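Local coordinates for protein leucyl-tRNA synthetase subunit alpha (PDB 3O0A) that probably hydrolyses wrongly charged tRNA-Leu, serving as the CP1 editing domain of leucyl-tRNA synthetase, the enzyme that joins leucine to its tRNA, at residues P63-L68 against V107-Y112; V111-P116 against I122-A127; K19-V24 against T31-K36; I38-F43 against V56-E61. One frame throughout, in Å; residues are numbered along the deposited sequence.

Three of the four contacts build the core of the editing domain, and the fourth lies at its edge. Contact 2 closes the hairpin 106-114/121-127, whose second strand runs parallel to strand 55-58 of contact 4; backbone bonds join these two strands, and the two contact centres are 8 Å apart. Contact 1 lays helix 64-74 against the same hairpin and shares Val111 and Tyr112 with contact 2. Contact 3 is peripheral, its centre about 20 Å from the centre of the chain, yet Val24 CG1 reaches Val67 CG1 of contact 1 at 3.9 Å and Leu32 CD1 reaches Ile38 CD1 of contact 4, also at 3.9 Å.

Contact 1: residues P63-L68 against V107-Y112; sequences PLVPVL and VFLGVY
Leu68, in the first turns of helix 64-74, packs against Leu109 and Val111, two residues that flank the corner strand 106-114 makes at Gly110. The apolar contacts dominate. Leu68 touches mainly with the root of its side chain: CB lies 3.9 Å from Val111 CG2 and 4.1 Å from Leu109 CD1, so that the two hydrophobic groups receive it from both limbs of the corner. The chi1 of Val111, -64°, sets CG2 between the backbone N and the carbonyl carbon, and this is the methyl that meets Leu68. Branch CD2 of Leu68 also reaches it, and the Leu68 and Val111 side chains cross at about a right angle. The other Val111 methyl, CG1, abuts Leu68 O at 3.5 Å. One turn earlier in the helix, Val65 CG1 meets the second methyl of Leu109, CD2, at 4.2 Å. Leu109 thus divides its branches, CD1 to Leu68 and CD2 to Val65. Leu58 and Val83 close round the same cluster.

The polar atoms merely pass one another. Leu68 O and Leu109 O come within 3.3 Å, but both are acceptors.

The corner itself is held within the hairpin. Gly110 takes a positive phi of 84°, its N sits 3.3 Å above the centre of the Phe108 ring, and its O accepts a hydrogen bond from Asn77 ND2. Just before the break, Leu109 is bonded through its backbone to Val124.

With no polar bond between the two segments, cohesion here rests on the fit of branched aliphatic groups, which implies a helix seated on the sheet by hydrophobic burial.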
loop_
_atom_site.group_PDB
_atom_site.type_symbol
_atom_site.label_atom_id
_atom_site.label_comp_id
_atom_site.label_asym_id
_atom_site.label_seq_id
_atom_site.Cartn_x
_atom_site.Cartn_y
_atom_site.Cartn_z
ATOM N N PRO A 63 6.420 -4.462 11.702
ATOM C CA PRO A 63 6.539 -5.873 12.087
ATOM C C PRO A 63 6.268 -6.869 10.949
ATOM O O PRO A 63 6.763 -8.000 10.985
ATOM C CB PRO A 63 5.470 -6.029 13.176
ATOM C CG PRO A 63 5.319 -4.671 13.760
ATOM C CD PRO A 63 5.519 -3.717 12.606
ATOM N N LEU A 64 5.483 -6.475 9.952
ATOM C CA LEU A 64 5.159 -7.403 8.858
ATOM C C LEU A 64 6.263 -7.515 7.803
ATOM O O LEU A 64 6.233 -8.387 6.938
ATOM C CB LEU A 64 3.823 -7.050 8.192
ATOM C CG LEU A 64 2.538 -7.426 8.933
ATOM C CD1 LEU A 64 1.342 -6.963 8.100
ATOM C CD2 LEU A 64 2.459 -8.935 9.194
ATOM N N VAL A 65 7.249 -6.627 7.853
ATOM C CA VAL A 65 8.319 -6.690 6.849
ATOM C C VAL A 65 9.032 -8.058 6.817
ATOM O O VAL A 65 9.108 -8.660 5.753
ATOM C CB VAL A 65 9.327 -5.514 6.989
ATOM C CG1 VAL A 65 10.538 -5.753 6.108
ATOM C CG2 VAL A 65 8.638 -4.209 6.618
ATOM N N PRO A 66 9.543 -8.559 7.970
ATOM C CA PRO A 66 10.187 -9.881 7.924
ATOM C C PRO A 66 9.211 -11.023 7.623
ATOM O O PRO A 66 9.584 -11.974 6.935
ATOM C CB PRO A 66 10.825 -10.034 9.319
ATOM C CG PRO A 66 10.126 -9.064 10.189
ATOM C CD PRO A 66 9.634 -7.946 9.312
ATOM N N VAL A 67 7.977 -10.913 8.107
ATOM C CA VAL A 67 6.957 -11.916 7.846
ATOM C C VAL A 67 6.698 -12.030 6.340
ATOM O O VAL A 67 6.766 -13.124 5.765
ATOM C CB VAL A 67 5.634 -11.589 8.596
ATOM C CG1 VAL A 67 4.553 -12.602 8.220
ATOM C CG2 VAL A 67 5.866 -11.585 10.106
ATOM N N LEU A 68 6.400 -10.895 5.706
ATOM C CA LEU A 68 6.087 -10.889 4.273
ATOM C C LEU A 68 7.280 -11.213 3.391
ATOM O O LEU A 68 7.125 -11.875 2.357
ATOM C CB LEU A 68 5.443 -9.559 3.870
ATOM C CG LEU A 68 4.112 -9.273 4.555
ATOM C CD1 LEU A 68 3.666 -7.874 4.105
ATOM C CD2 LEU A 68 3.052 -10.354 4.248
ATOM N N VAL A 107 12.565 -1.739 -1.284
ATOM C CA VAL A 107 12.815 -3.135 -1.613
ATOM C C VAL A 107 11.480 -3.860 -1.745
ATOM O O VAL A 107 10.527 -3.557 -1.013
ATOM C CB VAL A 107 13.699 -3.840 -0.550
ATOM C CG1 VAL A 107 15.128 -3.292 -0.573
ATOM C CG2 VAL A 107 13.094 -3.750 0.858
ATOM N N PHE A 108 11.404 -4.783 -2.696
ATOM C CA PHE A 108 10.161 -5.539 -2.929
ATOM C C PHE A 108 10.139 -6.717 -1.965
ATOM O O PHE A 108 11.140 -7.434 -1.844
ATOM C CB PHE A 108 10.120 -6.004 -4.387
ATOM C CG PHE A 108 8.966 -6.916 -4.743
ATOM C CD1 PHE A 108 7.665 -6.663 -4.303
ATOM C CD2 PHE A 108 9.199 -8.022 -5.568
ATOM C CE1 PHE A 108 6.618 -7.522 -4.660
ATOM C CE2 PHE A 108 8.173 -8.879 -5.944
ATOM C CZ PHE A 108 6.867 -8.631 -5.493
ATOM N N LEU A 109 9.010 -6.905 -1.282
ATOM C CA LEU A 109 8.866 -7.997 -0.314
ATOM C C LEU A 109 8.441 -9.341 -0.921
ATOM O O LEU A 109 8.427 -10.362 -0.229
ATOM C CB LEU A 109 7.913 -7.577 0.819
ATOM C CG LEU A 109 8.281 -6.279 1.556
ATOM C CD1 LEU A 109 7.315 -6.078 2.756
ATOM C CD2 LEU A 109 9.770 -6.210 2.000
ATOM N N GLY A 110 8.104 -9.345 -2.209
ATOM C CA GLY A 110 7.826 -10.590 -2.916
ATOM C C GLY A 110 6.407 -11.114 -2.769
ATOM O O GLY A 110 6.115 -12.245 -3.156
ATOM N N VAL A 111 5.517 -10.302 -2.207
ATOM C CA VAL A 111 4.114 -10.699 -2.085
ATOM C C VAL A 111 3.231 -9.632 -2.707
ATOM O O VAL A 111 3.662 -8.487 -2.874
ATOM C CB VAL A 111 3.691 -10.929 -0.606
ATOM C CG1 VAL A 111 4.491 -12.114 -0.008
ATOM C CG2 VAL A 111 3.882 -9.658 0.246
ATOM N N TYR A 112 2.001 -10.023 -3.024
ATOM C CA TYR A 112 1.016 -9.109 -3.590
ATOM C C TYR A 112 -0.209 -9.037 -2.690
ATOM O O TYR A 112 -0.784 -10.067 -2.298
ATOM C CB TYR A 112 0.626 -9.574 -4.989
ATOM C CG TYR A 112 1.795 -9.557 -5.939
ATOM C CD1 TYR A 112 2.715 -10.609 -5.969
ATOM C CD2 TYR A 112 1.997 -8.475 -6.792
ATOM C CE1 TYR A 112 3.812 -10.578 -6.841
ATOM C CE2 TYR A 112 3.067 -8.447 -7.669
ATOM C CZ TYR A 112 3.971 -9.486 -7.682
ATOM O OH TYR A 112 5.029 -9.444 -8.558
#

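Contact 2: residues V111-P116 against I122-A127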
loop_
_atom_site.group_PDB
_atom_site.type_symbol
_atom_site.label_atom_id
_atom_site.label_comp_id
_atom_site.label_asym_id
_atom_site.label_seq_id
_atom_site.Cartn_x
_atom_site.Cartn_y
_atom_site.Cartn_z
ATOM N N VAL A 111 5.517 -10.302 -2.207
ATOM C CA VAL A 111 4.114 -10.699 -2.085
ATOM C C VAL A 111 3.231 -9.632 -2.707
ATOM O O VAL A 111 3.662 -8.487 -2.874
ATOM C CB VAL A 111 3.691 -10.929 -0.606
ATOM C CG1 VAL A 111 4.491 -12.114 -0.008
ATOM C CG2 VAL A 111 3.882 -9.658 0.246
ATOM N N TYR A 112 2.001 -10.023 -3.024
ATOM C CA TYR A 112 1.016 -9.109 -3.590
ATOM C C TYR A 112 -0.209 -9.037 -2.690
ATOM O O TYR A 112 -0.784 -10.067 -2.298
ATOM C CB TYR A 112 0.626 -9.574 -4.989
ATOM C CG TYR A 112 1.795 -9.557 -5.939
ATOM C CD1 TYR A 112 2.715 -10.609 -5.969
ATOM C CD2 TYR A 112 1.997 -8.475 -6.792
ATOM C CE1 TYR A 112 3.812 -10.578 -6.841
ATOM C CE2 TYR A 112 3.067 -8.447 -7.669
ATOM C CZ TYR A 112 3.971 -9.486 -7.682
ATOM O OH TYR A 112 5.029 -9.444 -8.558
ATOM N N ALA A 113 -0.582 -7.819 -2.342
ATOM C CA ALA A 113 -1.755 -7.594 -1.512
ATOM C C ALA A 113 -2.963 -7.425 -2.425
ATOM O O ALA A 113 -2.878 -6.803 -3.484
ATOM C CB ALA A 113 -1.556 -6.339 -0.684
ATOM N N THR A 114 -4.093 -7.971 -1.999
ATOM C CA THR A 114 -5.339 -7.745 -2.694
ATOM C C THR A 114 -5.908 -6.417 -2.233
ATOM O O THR A 114 -6.010 -6.145 -1.033
ATOM C CB THR A 114 -6.327 -8.883 -2.428
ATOM O OG1 THR A 114 -5.728 -10.118 -2.841
ATOM C CG2 THR A 114 -7.634 -8.656 -3.186
ATOM N N ASN A 115 -6.250 -5.589 -3.215
ATOM C CA ASN A 115 -6.959 -4.338 -2.976
ATOM C C ASN A 115 -8.441 -4.663 -2.749
ATOM O O ASN A 115 -9.099 -5.220 -3.638
ATOM C CB ASN A 115 -6.768 -3.435 -4.203
ATOM C CG ASN A 115 -7.388 -2.062 -4.031
ATOM O OD1 ASN A 115 -8.320 -1.876 -3.248
ATOM N ND2 ASN A 115 -6.861 -1.086 -4.767
ATOM N N PRO A 116 -8.975 -4.334 -1.557
ATOM C CA PRO A 116 -10.365 -4.697 -1.221
ATOM C C PRO A 116 -11.392 -3.948 -2.082
ATOM O O PRO A 116 -12.545 -4.367 -2.152
ATOM C CB PRO A 116 -10.486 -4.278 0.251
ATOM C CG PRO A 116 -9.494 -3.187 0.406
ATOM C CD PRO A 116 -8.327 -3.594 -0.462
ATOM N N ILE A 122 -1.562 -6.189 -5.948
ATOM C CA ILE A 122 -0.571 -5.125 -6.075
ATOM C C ILE A 122 0.648 -5.427 -5.186
ATOM O O ILE A 122 0.484 -5.943 -4.082
ATOM C CB ILE A 122 -1.185 -3.717 -5.791
ATOM C CG1 ILE A 122 -1.783 -3.628 -4.385
ATOM C CG2 ILE A 122 -2.261 -3.363 -6.845
ATOM C CD1 ILE A 122 -2.194 -2.205 -4.002
ATOM N N PRO A 123 1.874 -5.142 -5.680
ATOM C CA PRO A 123 3.081 -5.557 -4.959
ATOM C C PRO A 123 3.313 -4.801 -3.651
ATOM O O PRO A 123 3.022 -3.602 -3.556
ATOM C CB PRO A 123 4.204 -5.265 -5.961
ATOM C CG PRO A 123 3.669 -4.154 -6.794
ATOM C CD PRO A 123 2.206 -4.429 -6.930
ATOM N N VAL A 124 3.823 -5.517 -2.649
ATOM C CA VAL A 124 4.146 -4.930 -1.360
ATOM C C VAL A 124 5.648 -4.692 -1.253
ATOM O O VAL A 124 6.438 -5.622 -1.419
ATOM C CB VAL A 124 3.665 -5.804 -0.195
ATOM C CG1 VAL A 124 3.852 -5.062 1.143
ATOM C CG2 VAL A 124 2.200 -6.178 -0.387
ATOM N N TRP A 125 5.994 -3.437 -0.973
ATOM C CA TRP A 125 7.360 -2.944 -0.826
ATOM C C TRP A 125 7.600 -2.408 0.590
ATOM O O TRP A 125 6.656 -2.191 1.356
ATOM C CB TRP A 125 7.573 -1.806 -1.830
ATOM C CG TRP A 125 7.712 -2.260 -3.228
ATOM C CD1 TRP A 125 6.749 -2.831 -4.025
ATOM C CD2 TRP A 125 8.892 -2.179 -4.017
ATOM N NE1 TRP A 125 7.274 -3.118 -5.268
ATOM C CE2 TRP A 125 8.588 -2.731 -5.288
ATOM C CE3 TRP A 125 10.186 -1.704 -3.775
ATOM C CZ2 TRP A 125 9.531 -2.808 -6.311
ATOM C CZ3 TRP A 125 11.131 -1.792 -4.794
ATOM C CH2 TRP A 125 10.798 -2.343 -6.042
ATOM N N SER A 126 8.869 -2.229 0.953
ATOM C CA SER A 126 9.226 -1.387 2.094
ATOM C C SER A 126 10.047 -0.235 1.538
ATOM O O SER A 126 10.775 -0.415 0.556
ATOM C CB SER A 126 10.022 -2.164 3.141
ATOM O OG SER A 126 10.249 -1.396 4.313
ATOM N N ALA A 127 9.911 0.947 2.138
ATOM C CA ALA A 127 10.633 2.142 1.646
ATOM C C ALA A 127 11.006 3.141 2.732
ATOM O O ALA A 127 10.354 3.201 3.773
ATOM C CB ALA A 127 9.846 2.828 0.530
#
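Val111, Tyr112 and Ala113 pair with Ile122, Pro123 and Val124 to form the closing part of an antiparallel beta hairpin, so strongly twisted that segments 111-114 and 122-127 run at 119° to each other. Ala113 and Ile122 form a hydrogen-bonded pair in which both ends are used: Ala113 N donates to Ile122 O at 2.8 Å, and Ile122 N returns a straighter bond to Ala113 O at 2.9 Å (167° at the hydrogen). A third bond runs from Val124 N to Val111 O at 3.0 Å. Ile122 O also receives a CA-H contact from Tyr112, 3.2 Å from CA to O. Between these bonds Pro123 faces Tyr112 in the non-hydrogen-bonded position, where its missing N-H costs the hairpin nothing, while its O turns to Val56 of the next strand.

Beyond the pairing, Asn115 is gripped at both amide ends, OD1 by Ala117 N and ND2 by Val50 O, while Thr114 OG1 is bonded to Glu13.

Side chains meet on both faces. On one, Val124 CG2 lies 3.8 Å from Ala113 CB, and Val124 CB meets Val111 CG2. On the other, chi1 of -63° turns the Tyr112 ring away from its own carbonyl carbon, and the Tyr112 and Pro123 side chains meet aslant, CE2 3.8 Å from Pro123 CB.

Contact 3: residues K19-V24 against T31-K36; sequences KFLNCV and TLLKEK
The end of helix 26-35 packs, through Leu32 and Leu33, onto Leu21 and Val24 of the disulfide-tethered loop that leads into the same helix. It is a small aliphatic cluster built almost wholly from delta and gamma methyls. Leu32 supplies its centre: CG stands anti to the backbone N (chi1 178°), extending CD2 across to the loop, where it lies 3.8 Å from Val24 CG2 and 3.9 Å from Leu21 CD2. Leu33 leaves the helix to one side, but its end comes nearer the loop and its side chain crosses that of Leu21 at about a right angle.

The loop is given its shape by backbone bonds of its own, Cys23 N to Phe20 O at 2.9 Å and Val24 N to Leu21 O at 3.2 Å, which curl the segment; Val24 faces the helix and the end of Leu21 reaches it. Cys23 ties this turn to helix 64-74 by its disulfide with Cys70, and Arg74 of that helix bonds Asn22 OD1 and Lys19 O. Ile38 of strand 37-44 touches both Val24 and Leu32. Lys36, just past the helix, takes a positive phi. At the outer margin a single methyl of Leu21, CD2, serves both helix leucines, meeting Leu33 CD2 at 4.0 Å.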
loop_
_atom_site.group_PDB
_atom_site.type_symbol
_atom_site.label_atom_id
_atom_site.label_comp_id
_atom_site.label_asym_id
_atom_site.label_seq_id
_atom_site.Cartn_x
_atom_site.Cartn_y
_atom_site.Cartn_z
ATOM N N LYS A 19 2.260 -24.206 3.971
ATOM C CA LYS A 19 3.544 -23.942 3.309
ATOM C C LYS A 19 4.245 -22.700 3.873
ATOM O O LYS A 19 5.458 -22.539 3.703
ATOM C CB LYS A 19 3.303 -23.785 1.798
ATOM C CG LYS A 19 4.473 -23.292 0.945
ATOM C CD LYS A 19 4.068 -23.264 -0.545
ATOM C CE LYS A 19 5.089 -22.540 -1.422
ATOM N NZ LYS A 19 4.734 -22.721 -2.874
ATOM N N PHE A 20 3.484 -21.844 4.562
ATOM C CA PHE A 20 3.998 -20.573 5.034
ATOM C C PHE A 20 3.916 -20.346 6.542
ATOM O O PHE A 20 4.343 -19.288 7.029
ATOM C CB PHE A 20 3.296 -19.429 4.297
ATOM C CG PHE A 20 3.344 -19.571 2.819
ATOM C CD1 PHE A 20 4.412 -19.062 2.090
ATOM C CD2 PHE A 20 2.319 -20.238 2.149
ATOM C CE1 PHE A 20 4.446 -19.210 0.705
ATOM C CE2 PHE A 20 2.344 -20.387 0.775
ATOM C CZ PHE A 20 3.419 -19.869 0.059
ATOM N N LEU A 21 3.423 -21.334 7.285
ATOM C CA LEU A 21 3.208 -21.162 8.731
ATOM C C LEU A 21 4.461 -20.752 9.505
ATOM O O LEU A 21 4.380 -19.987 10.478
ATOM C CB LEU A 21 2.634 -22.440 9.357
ATOM C CG LEU A 21 1.124 -22.618 9.250
ATOM C CD1 LEU A 21 0.746 -24.019 9.742
ATOM C CD2 LEU A 21 0.400 -21.519 10.063
ATOM N N ASN A 22 5.627 -21.252 9.098
ATOM C CA ASN A 22 6.826 -20.873 9.838
ATOM C C ASN A 22 7.334 -19.454 9.540
ATOM O O ASN A 22 8.282 -18.988 10.170
ATOM C CB ASN A 22 7.926 -21.968 9.785
ATOM C CG ASN A 22 8.687 -22.003 8.463
ATOM O OD1 ASN A 22 8.561 -21.116 7.633
ATOM N ND2 ASN A 22 9.529 -23.015 8.306
ATOM N N CYS A 23 6.668 -18.763 8.612
ATOM C CA CYS A 23 6.944 -17.351 8.335
ATOM C C CYS A 23 6.198 -16.410 9.262
ATOM O O CYS A 23 6.511 -15.230 9.302
ATOM C CB CYS A 23 6.558 -16.986 6.913
ATOM S SG CYS A 23 7.652 -17.722 5.711
ATOM N N VAL A 24 5.185 -16.926 9.962
ATOM C CA VAL A 24 4.253 -16.055 10.692
ATOM C C VAL A 24 4.265 -16.338 12.192
ATOM O O VAL A 24 4.392 -17.498 12.609
ATOM C CB VAL A 24 2.796 -16.119 10.141
ATOM C CG1 VAL A 24 2.770 -16.005 8.593
ATOM C CG2 VAL A 24 2.113 -17.393 10.560
ATOM N N THR A 31 -5.822 -16.118 11.967
ATOM C CA THR A 31 -6.371 -15.468 10.772
ATOM C C THR A 31 -5.875 -16.133 9.489
ATOM O O THR A 31 -6.641 -16.304 8.523
ATOM C CB THR A 31 -6.067 -13.945 10.783
ATOM O OG1 THR A 31 -6.760 -13.343 11.888
ATOM C CG2 THR A 31 -6.516 -13.268 9.502
ATOM N N LEU A 32 -4.592 -16.494 9.476
ATOM C CA LEU A 32 -4.004 -17.154 8.325
ATOM C C LEU A 32 -4.732 -18.465 8.022
ATOM O O LEU A 32 -5.093 -18.730 6.885
ATOM C CB LEU A 32 -2.513 -17.417 8.553
ATOM C CG LEU A 32 -1.782 -18.143 7.421
ATOM C CD1 LEU A 32 -1.818 -17.344 6.130
ATOM C CD2 LEU A 32 -0.341 -18.450 7.824
ATOM N N LEU A 33 -4.937 -19.288 9.048
ATOM C CA LEU A 33 -5.574 -20.587 8.826
ATOM C C LEU A 33 -7.080 -20.489 8.542
ATOM O O LEU A 33 -7.600 -21.224 7.696
ATOM C CB LEU A 33 -5.288 -21.549 9.984
ATOM C CG LEU A 33 -3.832 -21.968 10.198
ATOM C CD1 LEU A 33 -3.743 -22.748 11.493
ATOM C CD2 LEU A 33 -3.296 -22.801 9.036
ATOM N N LYS A 34 -7.766 -19.581 9.230
ATOM C CA LYS A 34 -9.217 -19.451 9.103
ATOM C C LYS A 34 -9.611 -18.663 7.864
ATOM O O LYS A 34 -10.559 -19.029 7.178
ATOM C CB LYS A 34 -9.839 -18.778 10.333
ATOM C CG LYS A 34 -9.744 -19.562 11.625
ATOM C CD LYS A 34 -10.436 -18.816 12.782
ATOM C CE LYS A 34 -10.149 -19.474 14.135
ATOM N NZ LYS A 34 -11.057 -20.622 14.399
ATOM N N GLU A 35 -8.893 -17.576 7.590
ATOM C CA GLU A 35 -9.266 -16.683 6.492
ATOM C C GLU A 35 -8.380 -16.785 5.259
ATOM O O GLU A 35 -8.721 -16.223 4.208
ATOM C CB GLU A 35 -9.295 -15.221 6.956
ATOM C CG GLU A 35 -10.283 -14.915 8.085
ATOM C CD GLU A 35 -10.480 -13.423 8.271
ATOM O OE1 GLU A 35 -10.677 -12.705 7.262
ATOM O OE2 GLU A 35 -10.445 -12.964 9.428
ATOM N N LYS A 36 -7.250 -17.487 5.390
ATOM C CA LYS A 36 -6.249 -17.603 4.319
ATOM C C LYS A 36 -5.793 -16.203 3.879
ATOM O O LYS A 36 -5.651 -15.914 2.681
ATOM C CB LYS A 36 -6.766 -18.453 3.153
ATOM C CG LYS A 36 -6.812 -19.959 3.473
ATOM C CD LYS A 36 -7.251 -20.761 2.257
ATOM C CE LYS A 36 -6.974 -22.246 2.446
ATOM N NZ LYS A 36 -7.511 -23.076 1.324
#

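Contact 4: residues I38-F43 against V56-E61; sequences IYIDVF and VVLAPE
Val56, which packs against Ile40 of strand 37-44, has its carbonyl oxygen bonded by Trp125 N at 2.8 Å, and its own N is bonded to Pro123 of the same neighbouring strand. These bonds, with Leu58 N to Trp125 O at 2.9 Å, run within one sheet and fix strand 55-58 parallel to strand 121-127. Leu58 O is the acceptor for Ser126 OG, a side-chain bond added at the strand's end.

Toward strand 37-44 the contact is purely apolar and turns on one methyl, Ile40 CG2. The CB of Ile40 is directed at strand 55-58, and CG2 rests against two neighbouring methyls, 4.1 Å from Val56 CG1 and 4.0 Å from Leu58 CD1. Val56 CG1 is the methyl trans to the amide nitrogen (chi1 171°), which brings it to the isoleucine, the two side chains lying aslant. Leu58 starts off to one side, but its end swings in, and the Leu58 and Ile40 side chains cross at about a right angle.

Ile40 is itself held in a second sheet by backbone bonds to Phe10. There the alternate residue Asp41 makes a salt bridge with Arg9, while its O accepts Thr136 OG1. Aliphatic side chains of two different sheets meeting in the interior, with the alternate Asp41 bonded to polar partners, are consistent with the compact beta-barrel-like core of the CP1 editing domains of leucyl-, isoleucyl- and valyl-tRNA synthetases.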
loop_
_atom_site.group_PDB
_atom_site.type_symbol
_atom_site.label_atom_id
_atom_site.label_comp_id
_atom_site.label_asym_id
_atom_site.label_seq_id
_atom_site.Cartn_x
_atom_site.Cartn_y
_atom_site.Cartn_z
ATOM N N ILE A 38 -3.290 -12.585 5.318
ATOM C CA ILE A 38 -2.501 -11.773 6.248
ATOM C C ILE A 38 -2.883 -10.332 5.988
ATOM O O ILE A 38 -2.676 -9.825 4.894
ATOM C CB ILE A 38 -0.974 -11.962 6.068
ATOM C CG1 ILE A 38 -0.577 -13.439 6.310
ATOM C CG2 ILE A 38 -0.189 -10.991 6.993
ATOM C CD1 ILE A 38 -0.678 -13.931 7.740
ATOM N N TYR A 39 -3.490 -9.684 6.975
ATOM C CA TYR A 39 -3.995 -8.331 6.749
ATOM C C TYR A 39 -2.901 -7.281 6.834
ATOM O O TYR A 39 -2.052 -7.344 7.725
ATOM C CB TYR A 39 -5.102 -8.001 7.744
ATOM C CG TYR A 39 -6.422 -8.647 7.378
ATOM C CD1 TYR A 39 -7.214 -8.112 6.354
ATOM C CD2 TYR A 39 -6.880 -9.776 8.043
ATOM C CE1 TYR A 39 -8.435 -8.680 6.012
ATOM C CE2 TYR A 39 -8.109 -10.357 7.700
ATOM C CZ TYR A 39 -8.872 -9.804 6.682
ATOM O OH TYR A 39 -10.080 -10.358 6.325
ATOM N N ILE A 40 -2.973 -6.303 5.929
ATOM C CA ILE A 40 -2.135 -5.105 6.011
ATOM C C ILE A 40 -3.072 -3.916 6.113
ATOM O O ILE A 40 -3.606 -3.442 5.109
ATOM C CB ILE A 40 -1.235 -4.972 4.764
ATOM C CG1 ILE A 40 -0.398 -6.241 4.582
ATOM C CG2 ILE A 40 -0.322 -3.743 4.850
ATOM C CD1 ILE A 40 -1.062 -7.312 3.763
ATOM N N ASP A 41 -3.263 -3.433 7.330
ATOM C CA ASP A 41 -4.142 -2.288 7.531
ATOM C C ASP A 41 -3.378 -1.016 7.184
ATOM O O ASP A 41 -2.240 -0.815 7.631
ATOM C CB ASP A 41 -4.615 -2.198 8.977
ATOM C CG ASP A 41 -5.526 -3.346 9.387
ATOM O OD1 ASP A 41 -6.113 -4.022 8.510
ATOM O OD2 ASP A 41 -5.655 -3.549 10.617
ATOM N N VAL A 42 -4.003 -0.161 6.383
ATOM C CA VAL A 42 -3.380 1.106 6.022
ATOM C C VAL A 42 -4.273 2.245 6.495
ATOM O O VAL A 42 -5.486 2.137 6.461
ATOM C CB VAL A 42 -3.045 1.229 4.487
ATOM C CG1 VAL A 42 -2.239 0.025 3.982
ATOM C CG2 VAL A 42 -4.287 1.422 3.626
ATOM N N PHE A 43 -3.668 3.328 6.962
ATOM C CA PHE A 43 -4.427 4.552 7.152
ATOM C C PHE A 43 -4.246 5.494 5.964
ATOM O O PHE A 43 -3.141 5.686 5.483
ATOM C CB PHE A 43 -4.059 5.261 8.452
ATOM C CG PHE A 43 -4.724 6.601 8.594
ATOM C CD1 PHE A 43 -6.064 6.694 8.966
ATOM C CD2 PHE A 43 -4.024 7.767 8.302
ATOM C CE1 PHE A 43 -6.688 7.942 9.065
ATOM C CE2 PHE A 43 -4.639 9.011 8.401
ATOM C CZ PHE A 43 -5.970 9.093 8.778
ATOM N N VAL A 56 1.708 -1.207 -2.264
ATOM C CA VAL A 56 1.626 -0.961 -0.835
ATOM C C VAL A 56 3.044 -0.818 -0.312
ATOM O O VAL A 56 3.935 -1.547 -0.756
ATOM C CB VAL A 56 0.896 -2.144 -0.141
ATOM C CG1 VAL A 56 0.977 -2.061 1.389
ATOM C CG2 VAL A 56 -0.567 -2.199 -0.605
ATOM N N VAL A 57 3.261 0.121 0.611
ATOM C CA VAL A 57 4.578 0.269 1.246
ATOM C C VAL A 57 4.483 0.191 2.771
ATOM O O VAL A 57 3.667 0.877 3.384
ATOM C CB VAL A 57 5.287 1.591 0.855
ATOM C CG1 VAL A 57 6.570 1.756 1.671
ATOM C CG2 VAL A 57 5.617 1.613 -0.643
ATOM N N LEU A 58 5.323 -0.651 3.371
ATOM C CA LEU A 58 5.461 -0.725 4.816
ATOM C C LEU A 58 6.692 0.065 5.206
ATOM O O LEU A 58 7.724 -0.013 4.532
ATOM C CB LEU A 58 5.680 -2.180 5.251
ATOM C CG LEU A 58 4.460 -3.111 5.357
ATOM C CD1 LEU A 58 3.508 -3.005 4.186
ATOM C CD2 LEU A 58 4.902 -4.562 5.612
ATOM N N ALA A 59 6.602 0.812 6.297
ATOM C CA ALA A 59 7.816 1.371 6.901
ATOM C C ALA A 59 8.827 0.237 7.200
ATOM O O ALA A 59 8.440 -0.897 7.492
ATOM C CB ALA A 59 7.478 2.115 8.156
ATOM N N PRO A 60 10.135 0.541 7.135
ATOM C CA PRO A 60 11.165 -0.488 7.354
ATOM C C PRO A 60 11.020 -1.214 8.689
ATOM O O PRO A 60 11.339 -2.413 8.770
ATOM C CB PRO A 60 12.480 0.301 7.338
ATOM C CG PRO A 60 12.159 1.605 6.686
ATOM C CD PRO A 60 10.707 1.871 6.860
ATOM N N GLU A 61 10.550 -0.509 9.720
ATOM C CA GLU A 61 10.413 -1.108 11.050
ATOM C C GLU A 61 9.077 -1.818 11.259
ATOM O O GLU A 61 8.821 -2.343 12.348
ATOM C CB GLU A 61 10.593 -0.071 12.164
ATOM C CG GLU A 61 11.787 0.828 11.979
ATOM C CD GLU A 61 11.456 2.102 11.200
ATOM O OE1 GLU A 61 10.469 2.134 10.433
ATOM O OE2 GLU A 61 12.190 3.089 11.375
#